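Local coordinates for polysaccharide Lyase Family 6 (Bacteroides cellulosilyticus, PDB 6QPS), which probably cleaves alginate at mannuronic acid residues by a lyase reaction, as a calcium-binding member of polysaccharide lyase family 6 in a human gut bacterium, at residues 226-240 and 250-264. Numbering follows the deposited sequence. Where two conformers were deposited one is given.
Sequences ESRTIVEDNVFFRCS and SCHNVLRRNLFYESA
Val231 and Leu255, like Phe236 and Phe260, pair in parallel register: the axes of 230-232 and 254-256 run 4.8 Å apart at 4°, and Val231 N donates to Val254 O while Val231 O receives Arg256 N. The same alternation links 235-237 to 259-261.

Between these strand pairs the chain turns, and amides bridge the turn. Asn258 OD1 accepts both Asn234 N and Asn234 ND2, each at 3.0 Å, while Asn258 ND2, 3.1 Å from Val231 O, approaches from above that carbonyl's plane. Asn234 OD1 in turn accepts the backbone N of Asn199, and Asn234 ND2 also reaches Ile196 O. Replacing Asn258 by alanine removes both ends of this bridge, which would probably leave Asn234 N without its acceptor and Val231 O with one donor fewer.

Two aromatic pairs lie near parallel but slid apart, barely overlapping. Phe260 CE2 lies over one face of Phe236, 3.4 Å from Phe236 CD1, with planes at 11°; Phe237 and Tyr261, on the other side of the strands, are slid further, ring centroids 5.7 Å apart.

Salt bridges join neighbouring turns. Arg238, extended from CG to NE, grips Glu262 OE1 side-on, with Arg238 NE at 2.8 Å and Arg238 NH2 at 3.0 Å; Glu262 OE2 goes to His285. Asp233 OD1 offers its syn lone pair to Arg257 NE, at 2.9 Å.

Like residues aligned on successive coils, with asparagines stacked at the turn, mark the parallel beta-helix of this chondroitinase B-like family.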
loop_
_atom_site.group_PDB
_atom_site.type_symbol
_atom_site.label_atom_id
_atom_site.label_comp_id
_atom_site.label_asym_id
_atom_site.label_seq_id
_atom_site.Cartn_x
_atom_site.Cartn_y
_atom_site.Cartn_z
ATOM N N GLU A 226 7.521 -3.711 15.534
ATOM C CA GLU A 226 6.160 -3.176 15.472
ATOM C C GLU A 226 6.156 -1.819 14.784
ATOM O O GLU A 226 6.883 -0.904 15.189
ATOM C CB GLU A 226 5.569 -3.063 16.889
ATOM C CG GLU A 226 4.143 -2.503 16.949
ATOM C CD GLU A 226 3.452 -2.585 18.321
ATOM O OE1 GLU A 226 4.043 -3.153 19.256
ATOM O OE2 GLU A 226 2.316 -2.068 18.433
ATOM N N SER A 227 5.324 -1.700 13.748
ATOM C CA SER A 227 5.159 -0.489 12.961
ATOM C C SER A 227 3.853 0.233 13.261
ATOM O O SER A 227 3.855 1.443 13.504
ATOM C CB SER A 227 5.249 -0.876 11.474
ATOM O OG SER A 227 5.119 0.254 10.621
ATOM N N ARG A 228 2.735 -0.488 13.238
ATOM C CA ARG A 228 1.430 0.084 13.529
ATOM C C ARG A 228 1.051 1.178 12.527
ATOM O O ARG A 228 0.398 2.169 12.879
ATOM C CB ARG A 228 1.357 0.564 14.981
ATOM C CG ARG A 228 -0.015 0.447 15.574
ATOM C CD ARG A 228 -0.324 -0.939 16.131
ATOM N NE ARG A 228 -1.682 -0.940 16.663
ATOM C CZ ARG A 228 -2.703 -1.628 16.166
ATOM N NH1 ARG A 228 -2.551 -2.408 15.109
ATOM N NH2 ARG A 228 -3.898 -1.541 16.734
ATOM N N THR A 229 1.400 0.968 11.250
ATOM C CA THR A 229 0.943 1.851 10.178
ATOM C C THR A 229 -0.489 1.481 9.792
ATOM O O THR A 229 -0.822 0.295 9.692
ATOM C CB THR A 229 1.847 1.702 8.951
ATOM O OG1 THR A 229 3.211 1.910 9.327
ATOM C CG2 THR A 229 1.486 2.720 7.868
ATOM N N ILE A 230 -1.325 2.490 9.543
ATOM C CA ILE A 230 -2.718 2.294 9.120
ATOM C C ILE A 230 -2.863 2.775 7.682
ATOM O O ILE A 230 -2.595 3.946 7.374
ATOM C CB ILE A 230 -3.713 2.997 10.059
ATOM C CG1 ILE A 230 -3.598 2.413 11.468
ATOM C CG2 ILE A 230 -5.142 2.883 9.510
ATOM C CD1 ILE A 230 -4.477 3.072 12.486
ATOM N N VAL A 231 -3.265 1.857 6.806
ATOM C CA VAL A 231 -3.493 2.125 5.382
ATOM C C VAL A 231 -4.992 1.914 5.139
ATOM O O VAL A 231 -5.466 0.767 5.130
ATOM C CB VAL A 231 -2.656 1.179 4.509
ATOM C CG1 VAL A 231 -2.872 1.440 3.029
ATOM C CG2 VAL A 231 -1.165 1.267 4.879
ATOM N N GLU A 232 -5.752 3.002 4.963
ATOM C CA GLU A 232 -7.212 2.956 5.044
ATOM C C GLU A 232 -7.877 3.809 3.971
ATOM O O GLU A 232 -7.460 4.933 3.704
ATOM C CB GLU A 232 -7.619 3.416 6.455
ATOM C CG GLU A 232 -9.079 3.353 6.808
ATOM C CD GLU A 232 -9.328 3.880 8.222
ATOM O OE1 GLU A 232 -9.197 5.109 8.432
ATOM O OE2 GLU A 232 -9.600 3.058 9.145
ATOM N N ASP A 233 -8.913 3.267 3.339
ATOM C CA ASP A 233 -9.761 4.045 2.439
ATOM C C ASP A 233 -8.985 4.614 1.243
ATOM O O ASP A 233 -9.280 5.714 0.779
ATOM C CB ASP A 233 -10.505 5.176 3.169
ATOM C CG ASP A 233 -11.502 4.684 4.184
ATOM O OD1 ASP A 233 -12.189 3.679 3.934
ATOM O OD2 ASP A 233 -11.603 5.305 5.268
ATOM N N ASN A 234 -8.018 3.861 0.716
ATOM C CA ASN A 234 -7.283 4.284 -0.470
ATOM C C ASN A 234 -7.725 3.487 -1.695
ATOM O O ASN A 234 -8.206 2.354 -1.584
ATOM C CB ASN A 234 -5.774 4.056 -0.315
ATOM C CG ASN A 234 -5.177 4.755 0.901
ATOM O OD1 ASN A 234 -4.899 5.961 0.886
ATOM N ND2 ASN A 234 -4.926 3.983 1.964
ATOM N N VAL A 235 -7.546 4.099 -2.876
ATOM C CA VAL A 235 -7.766 3.441 -4.169
ATOM C C VAL A 235 -6.422 3.158 -4.829
ATOM O O VAL A 235 -5.540 4.025 -4.856
ATOM C CB VAL A 235 -8.625 4.302 -5.109
ATOM C CG1 VAL A 235 -8.772 3.647 -6.471
ATOM C CG2 VAL A 235 -9.985 4.530 -4.529
ATOM N N PHE A 236 -6.275 1.933 -5.344
ATOM C CA PHE A 236 -5.143 1.505 -6.171
ATOM C C PHE A 236 -5.714 1.183 -7.550
ATOM O O PHE A 236 -6.483 0.229 -7.703
ATOM C CB PHE A 236 -4.435 0.304 -5.538
ATOM C CG PHE A 236 -3.877 0.619 -4.172
ATOM C CD1 PHE A 236 -4.694 0.574 -3.056
ATOM C CD2 PHE A 236 -2.569 1.005 -4.019
ATOM C CE1 PHE A 236 -4.199 0.904 -1.806
ATOM C CE2 PHE A 236 -2.071 1.336 -2.761
ATOM C CZ PHE A 236 -2.893 1.300 -1.667
ATOM N N PHE A 237 -5.357 1.977 -8.556
ATOM C CA PHE A 237 -5.952 1.931 -9.905
ATOM C C PHE A 237 -4.860 1.622 -10.922
ATOM O O PHE A 237 -3.964 2.445 -11.154
ATOM C CB PHE A 237 -6.598 3.294 -10.176
ATOM C CG PHE A 237 -7.124 3.517 -11.582
ATOM C CD1 PHE A 237 -6.373 4.199 -12.526
ATOM C CD2 PHE A 237 -8.411 3.124 -11.918
ATOM C CE1 PHE A 237 -6.882 4.458 -13.808
ATOM C CE2 PHE A 237 -8.922 3.370 -13.203
ATOM C CZ PHE A 237 -8.165 4.022 -14.137
ATOM N N ARG A 238 -4.921 0.431 -11.513
ATOM C CA ARG A 238 -3.961 0.042 -12.545
ATOM C C ARG A 238 -2.531 0.114 -12.019
ATOM O O ARG A 238 -1.588 0.444 -12.756
ATOM C CB ARG A 238 -4.189 0.853 -13.828
ATOM C CG ARG A 238 -5.576 0.558 -14.385
ATOM C CD ARG A 238 -5.870 1.372 -15.598
ATOM N NE ARG A 238 -7.157 0.972 -16.166
ATOM C CZ ARG A 238 -7.796 1.624 -17.131
ATOM N NH1 ARG A 238 -7.279 2.741 -17.639
ATOM N NH2 ARG A 238 -8.957 1.146 -17.579
ATOM N N CYS A 239 -2.357 -0.290 -10.750
ATOM C CA CYS A 239 -1.025 -0.375 -10.144
ATOM C C CYS A 239 -0.426 -1.727 -10.510
ATOM O O CYS A 239 -0.704 -2.739 -9.853
ATOM C CB CYS A 239 -1.091 -0.204 -8.628
ATOM S SG CYS A 239 -1.816 1.364 -8.054
ATOM N N SER A 240 0.399 -1.755 -11.558
ATOM C CA SER A 240 0.776 -2.999 -12.224
ATOM C C SER A 240 2.274 -3.078 -12.461
ATOM O O SER A 240 2.729 -3.742 -13.390
ATOM C CB SER A 240 -0.007 -3.161 -13.531
ATOM O OG SER A 240 -1.397 -3.140 -13.221
ATOM N N SER A 250 6.637 -5.674 8.155
ATOM C CA SER A 250 6.747 -5.276 9.559
ATOM C C SER A 250 5.462 -5.727 10.257
ATOM O O SER A 250 4.600 -6.367 9.642
ATOM C CB SER A 250 7.035 -3.783 9.716
ATOM O OG SER A 250 6.010 -3.019 9.095
ATOM N N CYS A 251 5.365 -5.448 11.562
ATOM C CA CYS A 251 4.341 -6.046 12.410
ATOM C C CYS A 251 3.226 -5.087 12.813
ATOM O O CYS A 251 3.433 -3.876 12.970
ATOM C CB CYS A 251 4.968 -6.639 13.686
ATOM S SG CYS A 251 6.272 -7.870 13.460
ATOM N N HIS A 252 2.037 -5.660 13.023
ATOM C CA HIS A 252 0.906 -4.972 13.652
ATOM C C HIS A 252 0.349 -3.819 12.814
ATOM O O HIS A 252 -0.245 -2.887 13.357
ATOM C CB HIS A 252 1.222 -4.500 15.074
ATOM C CG HIS A 252 1.638 -5.576 16.019
ATOM N ND1 HIS A 252 0.739 -6.464 16.574
ATOM C CD2 HIS A 252 2.848 -5.885 16.546
ATOM C CE1 HIS A 252 1.381 -7.265 17.408
ATOM N NE2 HIS A 252 2.659 -6.936 17.412
ATOM N N ASN A 253 0.495 -3.875 11.490
ATOM C CA ASN A 253 -0.101 -2.879 10.616
ATOM C C ASN A 253 -1.576 -3.203 10.385
ATOM O O ASN A 253 -2.033 -4.334 10.579
ATOM C CB ASN A 253 0.663 -2.847 9.290
ATOM C CG ASN A 253 2.137 -2.539 9.515
ATOM O OD1 ASN A 253 2.485 -1.422 9.914
ATOM N ND2 ASN A 253 3.008 -3.508 9.269
ATOM N N VAL A 254 -2.321 -2.195 9.950
ATOM C CA VAL A 254 -3.760 -2.311 9.697
ATOM C C VAL A 254 -4.022 -1.845 8.267
ATOM O O VAL A 254 -3.682 -0.709 7.919
ATOM C CB VAL A 254 -4.600 -1.462 10.663
ATOM C CG1 VAL A 254 -6.064 -1.630 10.387
ATOM C CG2 VAL A 254 -4.337 -1.859 12.113
ATOM N N LEU A 255 -4.612 -2.712 7.443
ATOM C CA LEU A 255 -4.919 -2.400 6.045
ATOM C C LEU A 255 -6.423 -2.612 5.885
ATOM O O LEU A 255 -6.900 -3.756 5.932
ATOM C CB LEU A 255 -4.088 -3.271 5.097
ATOM C CG LEU A 255 -2.572 -3.015 5.232
ATOM C CD1 LEU A 255 -1.915 -4.031 6.166
ATOM C CD2 LEU A 255 -1.861 -2.962 3.893
ATOM N N ARG A 256 -7.175 -1.511 5.733
ATOM C CA ARG A 256 -8.628 -1.529 5.871
ATOM C C ARG A 256 -9.322 -0.728 4.770
ATOM O O ARG A 256 -8.975 0.427 4.514
ATOM C CB ARG A 256 -9.030 -0.978 7.256
ATOM C CG ARG A 256 -10.508 -0.816 7.470
ATOM C CD ARG A 256 -10.831 -0.091 8.776
ATOM N NE ARG A 256 -10.401 -0.844 9.959
ATOM C CZ ARG A 256 -9.604 -0.376 10.910
ATOM N NH1 ARG A 256 -9.100 0.845 10.829
ATOM N NH2 ARG A 256 -9.312 -1.157 11.948
ATOM N N ARG A 257 -10.333 -1.334 4.151
ATOM C CA ARG A 257 -11.274 -0.616 3.282
ATOM C C ARG A 257 -10.588 0.015 2.068
ATOM O O ARG A 257 -11.036 1.041 1.536
ATOM C CB ARG A 257 -12.109 0.422 4.042
ATOM C CG ARG A 257 -13.189 -0.160 4.946
ATOM C CD ARG A 257 -13.770 0.900 5.888
ATOM N NE ARG A 257 -14.236 2.080 5.157
ATOM C CZ ARG A 257 -15.502 2.400 4.960
ATOM N NH1 ARG A 257 -16.488 1.628 5.400
ATOM N NH2 ARG A 257 -15.789 3.500 4.280
ATOM N N ASN A 258 -9.525 -0.613 1.570
ATOM C CA ASN A 258 -8.871 -0.166 0.341
ATOM C C ASN A 258 -9.522 -0.864 -0.844
ATOM O O ASN A 258 -10.091 -1.947 -0.697
ATOM C CB ASN A 258 -7.370 -0.454 0.371
ATOM C CG ASN A 258 -6.695 0.213 1.529
ATOM O OD1 ASN A 258 -6.495 1.440 1.557
ATOM N ND2 ASN A 258 -6.383 -0.582 2.547
ATOM N N LEU A 259 -9.456 -0.224 -2.020
ATOM C CA LEU A 259 -9.983 -0.764 -3.274
ATOM C C LEU A 259 -8.816 -0.979 -4.226
ATOM O O LEU A 259 -8.057 -0.039 -4.486
ATOM C CB LEU A 259 -10.989 0.194 -3.926
ATOM C CG LEU A 259 -11.495 -0.209 -5.319
ATOM C CD1 LEU A 259 -12.324 -1.464 -5.283
ATOM C CD2 LEU A 259 -12.282 0.966 -5.900
ATOM N N PHE A 260 -8.683 -2.212 -4.748
ATOM C CA PHE A 260 -7.624 -2.596 -5.691
ATOM C C PHE A 260 -8.288 -2.902 -7.030
ATOM O O PHE A 260 -8.933 -3.939 -7.181
ATOM C CB PHE A 260 -6.842 -3.794 -5.166
ATOM C CG PHE A 260 -6.209 -3.548 -3.811
ATOM C CD1 PHE A 260 -6.908 -3.802 -2.639
ATOM C CD2 PHE A 260 -4.936 -3.000 -3.701
ATOM C CE1 PHE A 260 -6.333 -3.560 -1.388
ATOM C CE2 PHE A 260 -4.371 -2.765 -2.454
ATOM C CZ PHE A 260 -5.079 -3.040 -1.308
ATOM N N TYR A 261 -8.160 -1.978 -7.987
ATOM C CA TYR A 261 -8.922 -2.007 -9.233
ATOM C C TYR A 261 -7.988 -2.184 -10.417
ATOM O O TYR A 261 -7.125 -1.332 -10.667
ATOM C CB TYR A 261 -9.697 -0.694 -9.379
ATOM C CG TYR A 261 -10.552 -0.523 -10.627
ATOM C CD1 TYR A 261 -10.003 -0.030 -11.819
ATOM C CD2 TYR A 261 -11.908 -0.824 -10.611
ATOM C CE1 TYR A 261 -10.786 0.155 -12.940
ATOM C CE2 TYR A 261 -12.699 -0.649 -11.734
ATOM C CZ TYR A 261 -12.128 -0.179 -12.907
ATOM O OH TYR A 261 -12.885 0.028 -14.045
ATOM N N GLU A 262 -8.194 -3.273 -11.164
ATOM C CA GLU A 262 -7.417 -3.566 -12.378
ATOM C C GLU A 262 -5.906 -3.472 -12.137
ATOM O O GLU A 262 -5.159 -2.998 -12.992
ATOM C CB GLU A 262 -7.838 -2.656 -13.540
ATOM C CG GLU A 262 -9.246 -2.945 -14.053
ATOM C CD GLU A 262 -9.603 -2.190 -15.329
ATOM O OE1 GLU A 262 -8.851 -1.283 -15.760
ATOM O OE2 GLU A 262 -10.671 -2.507 -15.893
ATOM N N SER A 263 -5.449 -3.946 -10.975
ATOM C CA SER A 263 -4.057 -3.783 -10.552
ATOM C C SER A 263 -3.357 -5.136 -10.577
ATOM O O SER A 263 -3.749 -6.052 -9.838
ATOM C CB SER A 263 -3.999 -3.155 -9.150
ATOM O OG SER A 263 -4.399 -1.783 -9.178
ATOM N N ALA A 264 -2.294 -5.245 -11.381
ATOM C CA ALA A 264 -1.603 -6.521 -11.610
ATOM C C ALA A 264 -0.610 -6.866 -10.497
ATOM O O ALA A 264 0.587 -7.056 -10.724
ATOM C CB ALA A 264 -0.894 -6.499 -12.964
HETATM O O HOH W 1 -13.446 2.710 1.478
HETATM O O HOH W 2 -3.432 -3.822 -15.007
#